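PDB 1A48: phosphoribosylaminoimidazole-succinocarboxamide synthase from Saccharomyces cerevisiae, which catalyses the ATP-dependent joining of L-aspartate to 4-carboxy-5-aminoimidazole ribotide, giving SAICAR in the de novo purine biosynthesis pathway. Local coordinates for residues T58-F63 with T298-K303; D9-L14 with P90-E95. All coordinates share one frame; numbering follows the deposited sequence.

Interaction 1 (T58-F63 with T298-K303); sequences TKLSEF and TLTGSK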
loop_
_atom_site.group_PDB
_atom_site.type_symbol
_atom_site.label_atom_id
_atom_site.label_comp_id
_atom_site.label_asym_id
_atom_site.label_seq_id
_atom_site.Cartn_x
_atom_site.Cartn_y
_atom_site.Cartn_z
ATOM N N THR A 58 1.638 7.202 5.953
ATOM C CA THR A 58 3.061 7.309 6.061
ATOM C C THR A 58 3.534 6.669 7.351
ATOM O O THR A 58 4.405 5.792 7.366
ATOM C CB THR A 58 3.629 8.735 5.916
ATOM O OG1 THR A 58 3.264 9.189 4.611
ATOM C CG2 THR A 58 5.122 8.833 6.016
ATOM N N LYS A 59 2.914 7.064 8.469
ATOM C CA LYS A 59 3.268 6.522 9.783
ATOM C C LYS A 59 2.981 5.028 9.880
ATOM O O LYS A 59 3.732 4.347 10.555
ATOM C CB LYS A 59 2.523 7.316 10.832
ATOM C CG LYS A 59 3.061 8.748 10.919
ATOM C CD LYS A 59 2.053 9.565 11.729
ATOM C CE LYS A 59 2.768 10.899 12.008
ATOM N NZ LYS A 59 3.702 10.704 13.149
ATOM N N LEU A 60 1.908 4.561 9.240
ATOM C CA LEU A 60 1.663 3.120 9.252
ATOM C C LEU A 60 2.730 2.361 8.475
ATOM O O LEU A 60 3.209 1.323 8.869
ATOM C CB LEU A 60 0.252 2.936 8.718
ATOM C CG LEU A 60 -0.263 1.508 8.810
ATOM C CD1 LEU A 60 -0.305 1.011 10.247
ATOM C CD2 LEU A 60 -1.602 1.469 8.095
ATOM N N SER A 61 3.165 2.817 7.331
ATOM C CA SER A 61 4.223 2.199 6.570
ATOM C C SER A 61 5.480 2.285 7.407
ATOM O O SER A 61 6.189 1.265 7.369
ATOM C CB SER A 61 4.602 2.850 5.250
ATOM O OG SER A 61 3.775 2.449 4.247
ATOM N N GLU A 62 5.792 3.391 8.039
ATOM C CA GLU A 62 6.958 3.456 8.883
ATOM C C GLU A 62 6.890 2.426 9.998
ATOM O O GLU A 62 7.932 1.824 10.282
ATOM C CB GLU A 62 7.206 4.800 9.506
ATOM C CG GLU A 62 7.523 5.885 8.501
ATOM C CD GLU A 62 7.638 7.221 9.285
ATOM O OE1 GLU A 62 6.611 7.865 9.495
ATOM O OE2 GLU A 62 8.734 7.542 9.709
ATOM N N PHE A 63 5.787 2.116 10.610
ATOM C CA PHE A 63 5.625 1.106 11.615
ATOM C C PHE A 63 5.986 -0.298 11.049
ATOM O O PHE A 63 6.754 -1.090 11.619
ATOM C CB PHE A 63 4.170 1.141 12.129
ATOM C CG PHE A 63 3.807 -0.107 12.892
ATOM C CD1 PHE A 63 4.188 -0.243 14.227
ATOM C CD2 PHE A 63 3.140 -1.141 12.283
ATOM C CE1 PHE A 63 3.925 -1.445 14.896
ATOM C CE2 PHE A 63 2.891 -2.335 12.924
ATOM C CZ PHE A 63 3.306 -2.487 14.248
ATOM N N THR A 298 -5.059 1.081 16.190
ATOM C CA THR A 298 -5.139 -0.293 16.475
ATOM C C THR A 298 -3.902 -1.063 16.078
ATOM O O THR A 298 -3.463 -1.920 16.863
ATOM C CB THR A 298 -6.407 -1.017 16.117
ATOM O OG1 THR A 298 -6.262 -2.058 15.173
ATOM C CG2 THR A 298 -7.603 -0.252 15.954
ATOM N N LEU A 299 -3.266 -0.772 14.968
ATOM C CA LEU A 299 -2.069 -1.547 14.584
ATOM C C LEU A 299 -0.762 -1.109 15.175
ATOM O O LEU A 299 0.116 -1.930 15.435
ATOM C CB LEU A 299 -1.957 -1.671 13.066
ATOM C CG LEU A 299 -3.029 -2.424 12.337
ATOM C CD1 LEU A 299 -3.073 -2.035 10.868
ATOM C CD2 LEU A 299 -2.933 -3.919 12.538
ATOM N N THR A 300 -0.588 0.143 15.416
ATOM C CA THR A 300 0.666 0.737 15.953
ATOM C C THR A 300 0.704 0.754 17.450
ATOM O O THR A 300 1.705 0.814 18.143
ATOM C CB THR A 300 0.530 2.098 15.259
ATOM O OG1 THR A 300 1.355 2.287 14.130
ATOM C CG2 THR A 300 0.105 3.263 15.993
ATOM N N GLY A 301 -0.476 0.736 18.080
ATOM C CA GLY A 301 -0.631 0.889 19.497
ATOM C C GLY A 301 -0.460 2.358 19.892
ATOM O O GLY A 301 -0.430 2.705 21.095
ATOM N N SER A 302 -0.321 3.323 19.008
ATOM C CA SER A 302 -0.160 4.719 19.235
ATOM C C SER A 302 -1.495 5.456 19.194
ATOM O O SER A 302 -2.411 4.960 18.563
ATOM C CB SER A 302 0.737 5.442 18.217
ATOM O OG SER A 302 2.071 4.950 18.248
ATOM N N LYS A 303 -1.564 6.617 19.834
ATOM C CA LYS A 303 -2.780 7.406 19.868
ATOM C C LYS A 303 -2.630 8.589 18.944
ATOM O O LYS A 303 -1.553 9.195 18.936
ATOM C CB LYS A 303 -3.054 7.787 21.321
ATOM C CG LYS A 303 -4.471 7.517 21.815
ATOM C CD LYS A 303 -5.299 8.795 21.953
ATOM C CE LYS A 303 -5.284 9.362 23.376
ATOM N NZ LYS A 303 -5.088 10.861 23.444
#
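Leu299 meets both Leu60 and Phe63 where the last turn of helix 282-300 lies against helix 53-67. Its CB heads toward the other helix, and its CD1 touches Leu60 CD1 at 4.2 Å, one methyl against another. Leu60 gets there with CG anti to the backbone N (chi1 -173°), which swings its branch toward the partner helix although its CB does not head that way. Leu299 O lies over one face of the Phe63 ring, toward its CZ side, 3.4 Å from Phe63 CZ. The same oxygen accepts a hydrogen bond from Tyr205 OH, so this carbonyl near the helix end is not left without a polar partner.

The pairing is helix-to-helix packing, made by one end of the C-terminal helix of the SAICAR synthetase fold. No hydrogen bond crosses it. Around it, Leu60 also packs on Pro238, and Leu299 on Ile211 of strand 211-223.

Thr300 comes next. Its backbone CA lies over that same face of the Phe63 ring, offset toward the rim. It makes a CH-pi contact, 4.2 Å from the ring centroid and 20° off the normal. Thr300 OG1 sits by the root of the ring, 3.6 Å from Phe63 CB. At Gly301 the chain leaves the helix with a positive phi of 76°.

Interaction 2 (D9-L14 with P90-E95); sequences DGILPL and PAKLSE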
loop_
_atom_site.group_PDB
_atom_site.type_symbol
_atom_site.label_atom_id
_atom_site.label_comp_id
_atom_site.label_asym_id
_atom_site.label_seq_id
_atom_site.Cartn_x
_atom_site.Cartn_y
_atom_site.Cartn_z
ATOM N N ASP A 9 7.309 24.627 -6.347
ATOM C CA ASP A 9 7.832 25.723 -7.196
ATOM C C ASP A 9 9.158 25.511 -7.863
ATOM O O ASP A 9 10.039 26.383 -7.933
ATOM C CB ASP A 9 7.986 26.983 -6.309
ATOM C CG ASP A 9 6.620 27.503 -5.858
ATOM O OD1 ASP A 9 5.669 27.558 -6.654
ATOM O OD2 ASP A 9 6.501 27.880 -4.687
ATOM N N GLY A 10 9.368 24.319 -8.342
ATOM C CA GLY A 10 10.552 23.815 -8.975
ATOM C C GLY A 10 11.803 23.707 -8.105
ATOM O O GLY A 10 12.892 23.545 -8.685
ATOM N N ILE A 11 11.744 23.665 -6.765
ATOM C CA ILE A 11 12.877 23.522 -5.883
ATOM C C ILE A 11 13.597 22.206 -6.124
ATOM O O ILE A 11 14.821 22.034 -6.075
ATOM C CB ILE A 11 12.535 23.782 -4.400
ATOM C CG1 ILE A 11 12.101 25.271 -4.261
ATOM C CG2 ILE A 11 13.712 23.525 -3.437
ATOM C CD1 ILE A 11 11.597 25.487 -2.834
ATOM N N LEU A 12 12.798 21.200 -6.381
ATOM C CA LEU A 12 13.153 19.833 -6.692
ATOM C C LEU A 12 12.335 19.450 -7.951
ATOM O O LEU A 12 11.178 19.811 -8.081
ATOM C CB LEU A 12 12.680 18.922 -5.542
ATOM C CG LEU A 12 13.567 18.507 -4.440
ATOM C CD1 LEU A 12 14.777 19.304 -4.168
ATOM C CD2 LEU A 12 12.879 18.016 -3.186
ATOM N N PRO A 13 12.947 18.688 -8.841
ATOM C CA PRO A 13 12.257 18.211 -10.026
ATOM C C PRO A 13 11.285 17.100 -9.645
ATOM O O PRO A 13 11.533 16.284 -8.776
ATOM C CB PRO A 13 13.362 17.730 -10.973
ATOM C CG PRO A 13 14.577 17.578 -10.113
ATOM C CD PRO A 13 14.326 18.226 -8.775
ATOM N N LEU A 14 10.156 17.056 -10.293
ATOM C CA LEU A 14 9.123 16.063 -10.134
ATOM C C LEU A 14 9.508 14.818 -10.946
ATOM O O LEU A 14 9.876 14.974 -12.105
ATOM C CB LEU A 14 7.838 16.624 -10.666
ATOM C CG LEU A 14 6.508 16.599 -10.059
ATOM C CD1 LEU A 14 5.413 16.404 -11.107
ATOM C CD2 LEU A 14 6.294 15.655 -8.899
ATOM N N PRO A 90 17.344 20.640 0.885
ATOM C CA PRO A 90 17.777 21.999 0.646
ATOM C C PRO A 90 16.981 22.900 1.629
ATOM O O PRO A 90 15.780 22.773 1.820
ATOM C CB PRO A 90 17.410 22.363 -0.815
ATOM C CG PRO A 90 17.334 21.011 -1.420
ATOM C CD PRO A 90 16.796 20.038 -0.338
ATOM N N ALA A 91 17.652 23.861 2.192
ATOM C CA ALA A 91 17.188 24.823 3.153
ATOM C C ALA A 91 15.870 25.509 2.886
ATOM O O ALA A 91 15.035 25.715 3.776
ATOM C CB ALA A 91 18.305 25.867 3.251
ATOM N N LYS A 92 15.615 25.821 1.626
ATOM C CA LYS A 92 14.394 26.484 1.201
ATOM C C LYS A 92 13.149 25.682 1.537
ATOM O O LYS A 92 12.059 26.204 1.764
ATOM C CB LYS A 92 14.457 26.740 -0.299
ATOM C CG LYS A 92 13.496 27.718 -0.869
ATOM C CD LYS A 92 14.198 29.011 -1.235
ATOM C CE LYS A 92 13.338 29.962 -2.035
ATOM N NZ LYS A 92 12.350 30.738 -1.225
ATOM N N LEU A 93 13.293 24.345 1.600
ATOM C CA LEU A 93 12.161 23.514 1.883
ATOM C C LEU A 93 11.748 23.596 3.374
ATOM O O LEU A 93 10.675 23.062 3.772
ATOM C CB LEU A 93 12.375 22.066 1.378
ATOM C CG LEU A 93 12.439 21.909 -0.154
ATOM C CD1 LEU A 93 12.650 20.457 -0.491
ATOM C CD2 LEU A 93 11.144 22.366 -0.780
ATOM N N SER A 94 12.521 24.232 4.206
ATOM C CA SER A 94 12.159 24.474 5.615
ATOM C C SER A 94 11.376 25.762 5.810
ATOM O O SER A 94 10.903 26.016 6.908
ATOM C CB SER A 94 13.464 24.513 6.438
ATOM O OG SER A 94 13.886 23.163 6.600
ATOM N N GLU A 95 11.147 26.605 4.829
ATOM C CA GLU A 95 10.324 27.804 4.864
ATOM C C GLU A 95 8.886 27.376 5.025
ATOM O O GLU A 95 8.465 26.377 4.414
ATOM C CB GLU A 95 10.497 28.636 3.571
ATOM C CG GLU A 95 11.919 29.230 3.666
ATOM C CD GLU A 95 12.303 30.145 2.541
ATOM O OE1 GLU A 95 11.504 30.460 1.607
ATOM O OE2 GLU A 95 13.536 30.509 2.556
#
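Ile11 and Leu12 pack on Pro90, Lys92 and Leu93, joining the loop that leads into strand 14-17 to a short 3-10 turn, 91-94. That turn lies just ahead of helix 96-102, with Glu95 at the N-cap position. The contact is apolar, with no hydrogen bond across it. Ile11 is the main bump. Its CD1 enters the notch between Lys92 and Leu93, 3.5 Å from Lys92 CG and 3.8 Å from Leu93 CD2. With CG1 anti to the carbonyl carbon (chi1 -64°) and chi2 extended (173°), CD1 is carried into the notch, while CG2 rests on Leu93 CG. Cutting Ile11 back to an alanine is likely to leave the notch unfilled, with only CB still near Leu93 CD2.

The Leu93 side chain in turn reaches between Ile11 and Leu12, running past Ile11 in the opposite direction. Its CD1 meets Leu12 CD2 at 3.6 Å. The other methyl of Leu12, CD1, rests against Pro90 CG. Tyr98 of helix 96-102 also touches Ile11 and Leu93. Beyond CG the Lys92 chain bends away, and Lys92 NZ forms a salt bridge with Glu95 OE1 at 3.0 Å, on its syn side, 28° out of the carboxylate plane.

The two contacts lie apart in the single chain, with centres 28 Å from each other and nearest atoms about 15 Å apart. Their segments alternate along the sequence: 9-14, 58-63, 90-95, then 298-303. Interaction 2 is peripheral, about 26 Å from the chain centre, and interaction 1 lies closer in, at about 14 Å. The antiparallel sheet 14-17, 21-27, 30-35, 106-110 relates them. Segment 9-14 runs into its edge strand 14-17, while Thr58 and Glu62 of helix 53-67 touch Leu107 of strand 106-110, the other outermost strand. Interaction 1 joins helix 282-300 to helix 53-67, which itself packs on strand 106-110; interaction 2 packs the N-terminal loop against the turn before helix 96-102.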